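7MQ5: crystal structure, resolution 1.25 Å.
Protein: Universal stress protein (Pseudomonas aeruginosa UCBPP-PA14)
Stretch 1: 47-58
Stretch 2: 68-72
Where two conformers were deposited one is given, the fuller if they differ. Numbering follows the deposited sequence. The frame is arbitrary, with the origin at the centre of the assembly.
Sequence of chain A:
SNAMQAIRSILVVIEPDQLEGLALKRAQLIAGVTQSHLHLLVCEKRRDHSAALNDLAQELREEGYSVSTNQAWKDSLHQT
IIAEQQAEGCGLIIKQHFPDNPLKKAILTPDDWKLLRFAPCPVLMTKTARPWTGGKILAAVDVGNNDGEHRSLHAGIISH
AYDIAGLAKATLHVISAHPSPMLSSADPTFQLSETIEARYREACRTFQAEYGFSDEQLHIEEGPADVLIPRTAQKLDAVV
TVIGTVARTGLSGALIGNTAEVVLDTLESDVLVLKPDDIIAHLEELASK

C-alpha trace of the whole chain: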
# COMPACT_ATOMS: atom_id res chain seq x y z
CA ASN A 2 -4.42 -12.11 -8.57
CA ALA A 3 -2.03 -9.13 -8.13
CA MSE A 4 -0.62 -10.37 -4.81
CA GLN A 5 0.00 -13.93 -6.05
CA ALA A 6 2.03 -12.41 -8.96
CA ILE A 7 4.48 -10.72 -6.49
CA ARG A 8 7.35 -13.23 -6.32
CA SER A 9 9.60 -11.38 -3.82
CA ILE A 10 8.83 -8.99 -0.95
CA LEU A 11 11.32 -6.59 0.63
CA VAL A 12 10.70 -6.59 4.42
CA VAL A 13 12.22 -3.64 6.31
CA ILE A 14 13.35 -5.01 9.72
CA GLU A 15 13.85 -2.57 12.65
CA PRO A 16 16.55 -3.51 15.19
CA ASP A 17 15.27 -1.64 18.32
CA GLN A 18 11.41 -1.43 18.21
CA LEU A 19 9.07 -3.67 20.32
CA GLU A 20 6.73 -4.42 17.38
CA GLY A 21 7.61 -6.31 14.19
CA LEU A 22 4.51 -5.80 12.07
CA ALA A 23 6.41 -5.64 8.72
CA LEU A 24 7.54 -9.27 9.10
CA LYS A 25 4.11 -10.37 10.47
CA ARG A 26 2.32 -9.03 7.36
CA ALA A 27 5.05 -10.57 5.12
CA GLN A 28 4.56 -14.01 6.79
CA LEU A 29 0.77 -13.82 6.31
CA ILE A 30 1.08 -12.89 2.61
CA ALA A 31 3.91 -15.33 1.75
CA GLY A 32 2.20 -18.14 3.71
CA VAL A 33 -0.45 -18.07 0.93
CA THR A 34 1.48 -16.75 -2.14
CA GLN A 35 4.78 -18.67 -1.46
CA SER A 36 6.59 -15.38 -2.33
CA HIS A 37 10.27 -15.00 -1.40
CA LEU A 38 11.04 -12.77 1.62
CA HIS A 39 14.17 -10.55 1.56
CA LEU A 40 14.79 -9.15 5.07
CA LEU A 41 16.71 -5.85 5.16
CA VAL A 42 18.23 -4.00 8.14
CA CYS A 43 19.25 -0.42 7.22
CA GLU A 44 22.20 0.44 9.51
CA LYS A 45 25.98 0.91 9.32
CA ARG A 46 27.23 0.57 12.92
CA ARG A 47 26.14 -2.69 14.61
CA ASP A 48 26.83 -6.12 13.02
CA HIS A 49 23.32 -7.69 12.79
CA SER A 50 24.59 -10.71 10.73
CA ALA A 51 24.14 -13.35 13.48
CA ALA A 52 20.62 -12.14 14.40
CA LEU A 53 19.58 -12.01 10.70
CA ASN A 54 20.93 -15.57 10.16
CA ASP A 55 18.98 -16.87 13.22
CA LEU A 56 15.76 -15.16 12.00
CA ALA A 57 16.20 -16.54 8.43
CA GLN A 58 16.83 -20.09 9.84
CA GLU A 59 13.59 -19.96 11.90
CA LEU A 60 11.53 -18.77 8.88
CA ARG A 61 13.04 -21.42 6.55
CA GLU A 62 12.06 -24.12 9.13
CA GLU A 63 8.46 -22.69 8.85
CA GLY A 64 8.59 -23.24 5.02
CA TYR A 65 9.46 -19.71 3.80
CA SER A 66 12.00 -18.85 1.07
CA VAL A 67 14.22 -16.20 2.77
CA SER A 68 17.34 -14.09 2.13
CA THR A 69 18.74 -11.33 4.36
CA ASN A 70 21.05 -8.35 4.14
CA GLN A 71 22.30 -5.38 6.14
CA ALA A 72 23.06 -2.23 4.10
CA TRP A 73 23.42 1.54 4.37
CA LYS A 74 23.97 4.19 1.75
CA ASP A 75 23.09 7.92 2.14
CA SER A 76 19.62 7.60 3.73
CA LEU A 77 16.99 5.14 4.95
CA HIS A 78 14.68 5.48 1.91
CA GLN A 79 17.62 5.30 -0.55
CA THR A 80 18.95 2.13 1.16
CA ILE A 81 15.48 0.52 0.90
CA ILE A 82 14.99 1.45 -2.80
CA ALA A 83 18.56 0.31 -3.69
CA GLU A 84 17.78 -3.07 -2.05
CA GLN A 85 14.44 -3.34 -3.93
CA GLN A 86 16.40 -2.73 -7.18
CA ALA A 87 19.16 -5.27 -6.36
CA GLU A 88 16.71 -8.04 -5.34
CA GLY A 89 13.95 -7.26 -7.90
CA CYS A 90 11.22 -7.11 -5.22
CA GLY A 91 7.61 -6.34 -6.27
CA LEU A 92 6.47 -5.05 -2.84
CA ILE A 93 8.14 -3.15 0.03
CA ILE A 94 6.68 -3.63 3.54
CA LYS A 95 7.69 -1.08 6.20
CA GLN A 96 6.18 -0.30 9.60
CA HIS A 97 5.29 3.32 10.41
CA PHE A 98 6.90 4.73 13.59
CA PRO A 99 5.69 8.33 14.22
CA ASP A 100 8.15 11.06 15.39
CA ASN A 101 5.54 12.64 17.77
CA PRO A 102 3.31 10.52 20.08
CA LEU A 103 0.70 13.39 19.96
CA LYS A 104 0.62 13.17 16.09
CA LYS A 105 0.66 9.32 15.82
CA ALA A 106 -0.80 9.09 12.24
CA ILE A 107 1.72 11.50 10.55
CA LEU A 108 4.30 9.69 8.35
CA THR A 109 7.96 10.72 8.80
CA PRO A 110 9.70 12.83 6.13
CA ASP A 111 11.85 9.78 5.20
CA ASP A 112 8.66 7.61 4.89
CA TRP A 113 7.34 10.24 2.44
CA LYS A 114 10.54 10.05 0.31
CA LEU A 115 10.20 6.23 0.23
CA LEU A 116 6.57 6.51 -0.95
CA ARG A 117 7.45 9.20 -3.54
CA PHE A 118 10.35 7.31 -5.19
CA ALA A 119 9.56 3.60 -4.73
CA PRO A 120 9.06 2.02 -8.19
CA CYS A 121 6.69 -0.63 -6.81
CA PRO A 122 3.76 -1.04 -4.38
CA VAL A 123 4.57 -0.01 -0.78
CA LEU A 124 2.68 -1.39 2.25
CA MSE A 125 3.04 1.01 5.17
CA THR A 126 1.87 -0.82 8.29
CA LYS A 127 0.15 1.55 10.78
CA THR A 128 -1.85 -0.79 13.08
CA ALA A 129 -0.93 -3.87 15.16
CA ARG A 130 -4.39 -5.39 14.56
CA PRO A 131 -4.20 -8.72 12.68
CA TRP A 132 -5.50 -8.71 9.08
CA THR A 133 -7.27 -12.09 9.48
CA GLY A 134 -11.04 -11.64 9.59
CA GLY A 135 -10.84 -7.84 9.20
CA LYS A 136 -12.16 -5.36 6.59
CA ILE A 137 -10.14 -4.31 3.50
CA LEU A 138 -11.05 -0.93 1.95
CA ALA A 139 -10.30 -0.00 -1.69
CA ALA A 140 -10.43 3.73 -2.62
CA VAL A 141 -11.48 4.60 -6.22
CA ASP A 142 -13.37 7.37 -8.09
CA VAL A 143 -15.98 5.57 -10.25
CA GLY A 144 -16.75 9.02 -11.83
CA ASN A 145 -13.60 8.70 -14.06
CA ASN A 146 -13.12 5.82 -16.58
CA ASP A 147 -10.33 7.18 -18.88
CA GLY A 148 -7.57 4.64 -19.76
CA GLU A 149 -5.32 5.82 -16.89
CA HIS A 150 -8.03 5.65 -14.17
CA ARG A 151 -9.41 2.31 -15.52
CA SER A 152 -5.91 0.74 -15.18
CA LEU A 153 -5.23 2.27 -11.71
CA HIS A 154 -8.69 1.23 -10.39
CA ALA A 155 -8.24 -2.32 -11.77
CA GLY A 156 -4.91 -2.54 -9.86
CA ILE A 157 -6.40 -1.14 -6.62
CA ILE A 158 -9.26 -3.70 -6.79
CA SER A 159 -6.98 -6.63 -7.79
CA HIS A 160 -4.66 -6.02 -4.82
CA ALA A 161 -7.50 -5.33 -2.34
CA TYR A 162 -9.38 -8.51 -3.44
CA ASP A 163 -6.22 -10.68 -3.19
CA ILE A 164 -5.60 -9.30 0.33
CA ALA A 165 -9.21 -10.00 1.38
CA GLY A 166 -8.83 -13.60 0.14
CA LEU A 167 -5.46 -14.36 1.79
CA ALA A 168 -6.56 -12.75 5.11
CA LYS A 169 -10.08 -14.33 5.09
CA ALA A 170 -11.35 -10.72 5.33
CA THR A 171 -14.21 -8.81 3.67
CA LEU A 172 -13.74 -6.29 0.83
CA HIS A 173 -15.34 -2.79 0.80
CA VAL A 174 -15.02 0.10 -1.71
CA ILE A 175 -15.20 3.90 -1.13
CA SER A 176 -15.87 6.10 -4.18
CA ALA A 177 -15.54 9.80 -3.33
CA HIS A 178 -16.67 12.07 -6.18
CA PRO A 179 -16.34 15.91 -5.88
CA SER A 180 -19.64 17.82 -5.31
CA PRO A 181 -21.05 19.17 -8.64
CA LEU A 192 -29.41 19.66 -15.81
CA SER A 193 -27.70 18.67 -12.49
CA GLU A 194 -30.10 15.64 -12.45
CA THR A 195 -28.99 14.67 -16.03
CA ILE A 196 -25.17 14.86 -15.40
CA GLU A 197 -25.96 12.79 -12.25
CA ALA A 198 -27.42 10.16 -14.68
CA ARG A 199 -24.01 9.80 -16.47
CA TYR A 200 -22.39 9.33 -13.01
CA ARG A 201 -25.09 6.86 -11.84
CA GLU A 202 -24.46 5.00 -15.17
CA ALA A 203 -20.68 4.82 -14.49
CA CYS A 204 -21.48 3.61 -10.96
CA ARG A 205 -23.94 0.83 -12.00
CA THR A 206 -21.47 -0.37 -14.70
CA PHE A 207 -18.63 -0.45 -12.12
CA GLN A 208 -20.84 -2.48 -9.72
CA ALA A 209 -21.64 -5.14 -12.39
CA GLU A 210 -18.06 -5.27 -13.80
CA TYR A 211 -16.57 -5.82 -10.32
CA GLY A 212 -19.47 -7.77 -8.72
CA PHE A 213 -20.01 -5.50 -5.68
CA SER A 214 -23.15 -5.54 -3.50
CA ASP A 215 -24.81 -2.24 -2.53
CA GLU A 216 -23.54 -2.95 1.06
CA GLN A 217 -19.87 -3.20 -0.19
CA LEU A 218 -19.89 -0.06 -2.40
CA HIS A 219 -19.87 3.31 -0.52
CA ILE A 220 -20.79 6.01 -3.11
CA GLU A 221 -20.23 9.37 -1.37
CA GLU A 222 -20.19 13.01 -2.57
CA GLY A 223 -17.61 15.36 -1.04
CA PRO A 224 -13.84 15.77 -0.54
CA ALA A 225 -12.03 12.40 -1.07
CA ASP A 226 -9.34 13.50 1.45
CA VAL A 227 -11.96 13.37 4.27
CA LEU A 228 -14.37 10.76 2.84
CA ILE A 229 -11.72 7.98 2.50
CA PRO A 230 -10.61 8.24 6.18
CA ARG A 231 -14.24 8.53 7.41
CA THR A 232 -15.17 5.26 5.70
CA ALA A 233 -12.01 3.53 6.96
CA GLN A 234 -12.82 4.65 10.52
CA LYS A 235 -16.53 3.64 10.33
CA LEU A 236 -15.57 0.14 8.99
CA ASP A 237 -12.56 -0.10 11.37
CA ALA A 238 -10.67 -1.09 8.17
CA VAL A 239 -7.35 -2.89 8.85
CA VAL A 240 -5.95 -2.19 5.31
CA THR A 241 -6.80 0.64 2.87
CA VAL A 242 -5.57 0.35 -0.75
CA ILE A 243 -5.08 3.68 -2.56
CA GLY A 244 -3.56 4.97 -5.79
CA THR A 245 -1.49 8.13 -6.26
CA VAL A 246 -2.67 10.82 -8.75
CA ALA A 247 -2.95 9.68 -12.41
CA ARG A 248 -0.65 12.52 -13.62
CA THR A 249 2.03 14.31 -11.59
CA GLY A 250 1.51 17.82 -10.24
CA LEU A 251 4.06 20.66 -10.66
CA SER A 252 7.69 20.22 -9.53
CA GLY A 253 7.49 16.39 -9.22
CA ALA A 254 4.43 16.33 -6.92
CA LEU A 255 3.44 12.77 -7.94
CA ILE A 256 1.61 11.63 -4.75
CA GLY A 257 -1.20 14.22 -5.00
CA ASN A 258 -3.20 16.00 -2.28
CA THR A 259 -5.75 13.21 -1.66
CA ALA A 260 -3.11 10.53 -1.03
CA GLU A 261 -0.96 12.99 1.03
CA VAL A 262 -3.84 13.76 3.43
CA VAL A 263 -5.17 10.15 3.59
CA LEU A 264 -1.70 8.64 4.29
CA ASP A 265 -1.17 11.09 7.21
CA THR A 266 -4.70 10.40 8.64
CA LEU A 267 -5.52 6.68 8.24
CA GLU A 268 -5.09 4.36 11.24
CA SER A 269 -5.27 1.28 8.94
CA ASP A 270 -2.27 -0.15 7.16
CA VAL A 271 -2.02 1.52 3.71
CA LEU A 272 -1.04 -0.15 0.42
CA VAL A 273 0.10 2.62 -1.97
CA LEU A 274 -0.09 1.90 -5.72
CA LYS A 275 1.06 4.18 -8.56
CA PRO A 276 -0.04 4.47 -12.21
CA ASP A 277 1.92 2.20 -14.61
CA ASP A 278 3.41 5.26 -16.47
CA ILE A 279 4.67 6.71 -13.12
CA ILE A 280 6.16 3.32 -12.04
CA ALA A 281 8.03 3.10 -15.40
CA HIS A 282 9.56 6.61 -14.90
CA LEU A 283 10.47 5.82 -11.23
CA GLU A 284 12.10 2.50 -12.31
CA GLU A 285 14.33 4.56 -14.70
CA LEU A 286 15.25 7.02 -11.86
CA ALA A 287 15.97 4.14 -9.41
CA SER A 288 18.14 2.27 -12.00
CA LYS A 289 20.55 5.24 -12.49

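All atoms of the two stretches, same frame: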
# COMPACT_ATOMS: atom_id res chain seq x y z
N ARG A 47 26.11 -1.36 13.95
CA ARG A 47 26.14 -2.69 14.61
C ARG A 47 26.12 -3.82 13.58
O ARG A 47 25.49 -3.67 12.53
CB ARG A 47 24.99 -2.81 15.59
CG ARG A 47 25.08 -1.83 16.75
CD ARG A 47 23.81 -1.80 17.57
NE ARG A 47 22.70 -1.33 16.76
CZ ARG A 47 21.45 -1.20 17.19
NH1 ARG A 47 20.50 -0.77 16.37
NH2 ARG A 47 21.14 -1.53 18.43
N ASP A 48 26.80 -4.92 13.89
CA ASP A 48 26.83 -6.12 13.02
C ASP A 48 25.59 -6.97 13.37
O ASP A 48 25.61 -7.63 14.41
CB ASP A 48 28.13 -6.90 13.18
CG ASP A 48 28.27 -8.10 12.26
OD1 ASP A 48 27.27 -8.48 11.66
OD2 ASP A 48 29.41 -8.63 12.16
N HIS A 49 24.56 -6.92 12.52
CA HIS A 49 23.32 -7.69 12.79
C HIS A 49 23.34 -9.04 12.07
O HIS A 49 22.29 -9.70 12.07
CB HIS A 49 22.09 -6.87 12.36
CG HIS A 49 21.89 -5.63 13.14
ND1 HIS A 49 21.57 -5.65 14.48
CD2 HIS A 49 21.93 -4.33 12.77
CE1 HIS A 49 21.44 -4.41 14.91
NE2 HIS A 49 21.63 -3.58 13.87
N SER A 50 24.50 -9.47 11.56
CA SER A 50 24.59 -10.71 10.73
C SER A 50 24.10 -11.94 11.50
O SER A 50 23.34 -12.75 10.91
CB SER A 50 25.99 -10.91 10.21
OG SER A 50 26.91 -11.06 11.27
N ALA A 51 24.54 -12.13 12.74
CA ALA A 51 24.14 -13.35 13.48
C ALA A 51 22.63 -13.37 13.72
O ALA A 51 22.00 -14.43 13.54
CB ALA A 51 24.91 -13.45 14.77
N ALA A 52 22.07 -12.23 14.12
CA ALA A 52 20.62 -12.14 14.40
C ALA A 52 19.82 -12.35 13.11
O ALA A 52 18.77 -13.00 13.15
CB ALA A 52 20.29 -10.81 15.03
N LEU A 53 20.30 -11.81 11.99
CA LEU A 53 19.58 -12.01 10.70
C LEU A 53 19.64 -13.49 10.31
O LEU A 53 18.64 -14.01 9.81
CB LEU A 53 20.20 -11.13 9.62
CG LEU A 53 19.76 -9.67 9.63
CD1 LEU A 53 20.63 -8.85 8.70
CD2 LEU A 53 18.29 -9.55 9.26
N ASN A 54 20.80 -14.13 10.50
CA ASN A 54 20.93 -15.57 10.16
C ASN A 54 19.95 -16.39 11.01
O ASN A 54 19.27 -17.25 10.45
CB ASN A 54 22.35 -16.07 10.39
CG ASN A 54 22.51 -17.54 10.05
OD1 ASN A 54 22.32 -17.93 8.90
ND2 ASN A 54 22.87 -18.34 11.04
N ASP A 55 19.87 -16.09 12.31
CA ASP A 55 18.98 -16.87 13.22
C ASP A 55 17.52 -16.68 12.77
O ASP A 55 16.78 -17.68 12.70
CB ASP A 55 19.20 -16.46 14.67
CG ASP A 55 20.52 -16.93 15.27
OD1 ASP A 55 21.16 -17.84 14.69
OD2 ASP A 55 20.90 -16.40 16.34
N LEU A 56 17.14 -15.45 12.46
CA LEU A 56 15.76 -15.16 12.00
C LEU A 56 15.47 -15.89 10.67
O LEU A 56 14.41 -16.52 10.55
CB LEU A 56 15.63 -13.64 11.88
CG LEU A 56 14.26 -13.11 11.48
CD1 LEU A 56 13.17 -13.68 12.38
CD2 LEU A 56 14.25 -11.59 11.51
N ALA A 57 16.39 -15.83 9.71
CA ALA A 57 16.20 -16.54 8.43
C ALA A 57 16.06 -18.05 8.67
O ALA A 57 15.18 -18.66 8.04
CB ALA A 57 17.35 -16.24 7.50
N GLN A 58 16.88 -18.63 9.56
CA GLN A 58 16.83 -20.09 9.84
C GLN A 58 15.44 -20.46 10.37
O GLN A 58 14.88 -21.47 9.92
CB GLN A 58 17.90 -20.49 10.85
CG GLN A 58 17.88 -21.97 11.24
CD GLN A 58 18.84 -22.29 12.36
OE1 GLN A 58 19.68 -21.47 12.74
NE2 GLN A 58 18.71 -23.48 12.91
N SER A 68 15.96 -14.62 2.23
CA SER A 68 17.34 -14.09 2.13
C SER A 68 17.39 -12.87 3.04
O SER A 68 16.33 -12.33 3.42
CB SER A 68 17.78 -13.79 0.72
OG SER A 68 16.91 -12.87 0.09
N THR A 69 18.59 -12.47 3.44
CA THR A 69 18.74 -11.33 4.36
C THR A 69 19.93 -10.47 3.93
O THR A 69 20.86 -10.98 3.25
CB THR A 69 18.98 -11.77 5.82
OG1 THR A 69 20.25 -12.40 5.94
CG2 THR A 69 17.93 -12.72 6.35
N ASN A 70 19.90 -9.23 4.37
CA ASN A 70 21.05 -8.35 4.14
C ASN A 70 20.99 -7.16 5.09
O ASN A 70 19.90 -6.77 5.52
CB ASN A 70 21.10 -7.83 2.70
CG ASN A 70 22.43 -7.21 2.35
OD1 ASN A 70 23.49 -7.64 2.83
ND2 ASN A 70 22.40 -6.21 1.50
N GLN A 71 22.16 -6.64 5.40
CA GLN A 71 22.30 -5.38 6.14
C GLN A 71 23.01 -4.42 5.19
O GLN A 71 24.01 -4.82 4.58
CB GLN A 71 23.09 -5.57 7.43
CG GLN A 71 23.27 -4.28 8.18
CD GLN A 71 23.96 -4.45 9.51
OE1 GLN A 71 24.14 -5.57 10.00
NE2 GLN A 71 24.34 -3.33 10.10
N ALA A 72 22.49 -3.21 5.04
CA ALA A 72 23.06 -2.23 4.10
C ALA A 72 22.85 -0.82 4.62
O ALA A 72 22.01 -0.59 5.51
CB ALA A 72 22.41 -2.39 2.75

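The most striking feature of this contact is that a single side-chain amide, that of Q71, bonds to the backbone of the loop leading into the helix much as the NH and C=O of one residue in a neighbouring strand would. Its NE2 donates to R47 O at 2.7 Å, with a nearly linear N-H...acceptor angle of 171°, while its OE1 accepts from H49 N at 2.9 Å. Glutamine suits this place because its terminal amide carries a donor and an acceptor side by side, matching a carbonyl and an NH two residues apart along an extended backbone. The chi1 and chi2 angles of Q71 are both t, so the chain is stretched out and the amide reaches the loop.

The backbones are arranged as a helix lying over a strand. Helix 50-58 and strand 68-72 run nearly antiparallel, at 164°, and their axes approach to 8.6 Å. H49 therefore lies near Q71, L53 near T69, and A57 near S68. Alternation along the strand decides which residues take part: T69 and Q71 direct their CA-to-CB bonds toward the helix, whereas S68 and N70 direct theirs away. On the other stretch, H49, L53 and A57 point toward the strand, spaced four residues apart and so close to one helical turn.

Farther along the helix from the Q71 amide, the contact is made by van der Waals packing. L53 is buried, and its branched side chain reaches along the strand, with CD1 lying 3.9 Å from N70 O and 4.3 Å from Q71 CB. T69 suits a strand position that faces the helix: its beta-branched shape is well tolerated in an extended backbone, and its methyl offers a nonpolar surface. That methyl, CG2, lies 3.7 Å from A57 CB and 3.8 Å from L53 O. The small side chain of A57 meets the strand at van der Waals distance while the two backbones remain close, the CA atoms of A57 and S68 being 6.9 Å apart.

The start of the helix is also organised from within its own stretch. H49 occupies the N-cap position, and D48, whose CA-to-CB bond points away from the strand, accepts two hydrogen bonds through OD1: one from S50 N at 2.9 Å and one from S50 OG at 2.6 Å. A carboxylate is well suited to receiving both donors. H49 O then accepts from L53 N at 2.9 Å, beginning the helical ladder, so H49 is tied to Q71 through its NH and to the helix through its carbonyl.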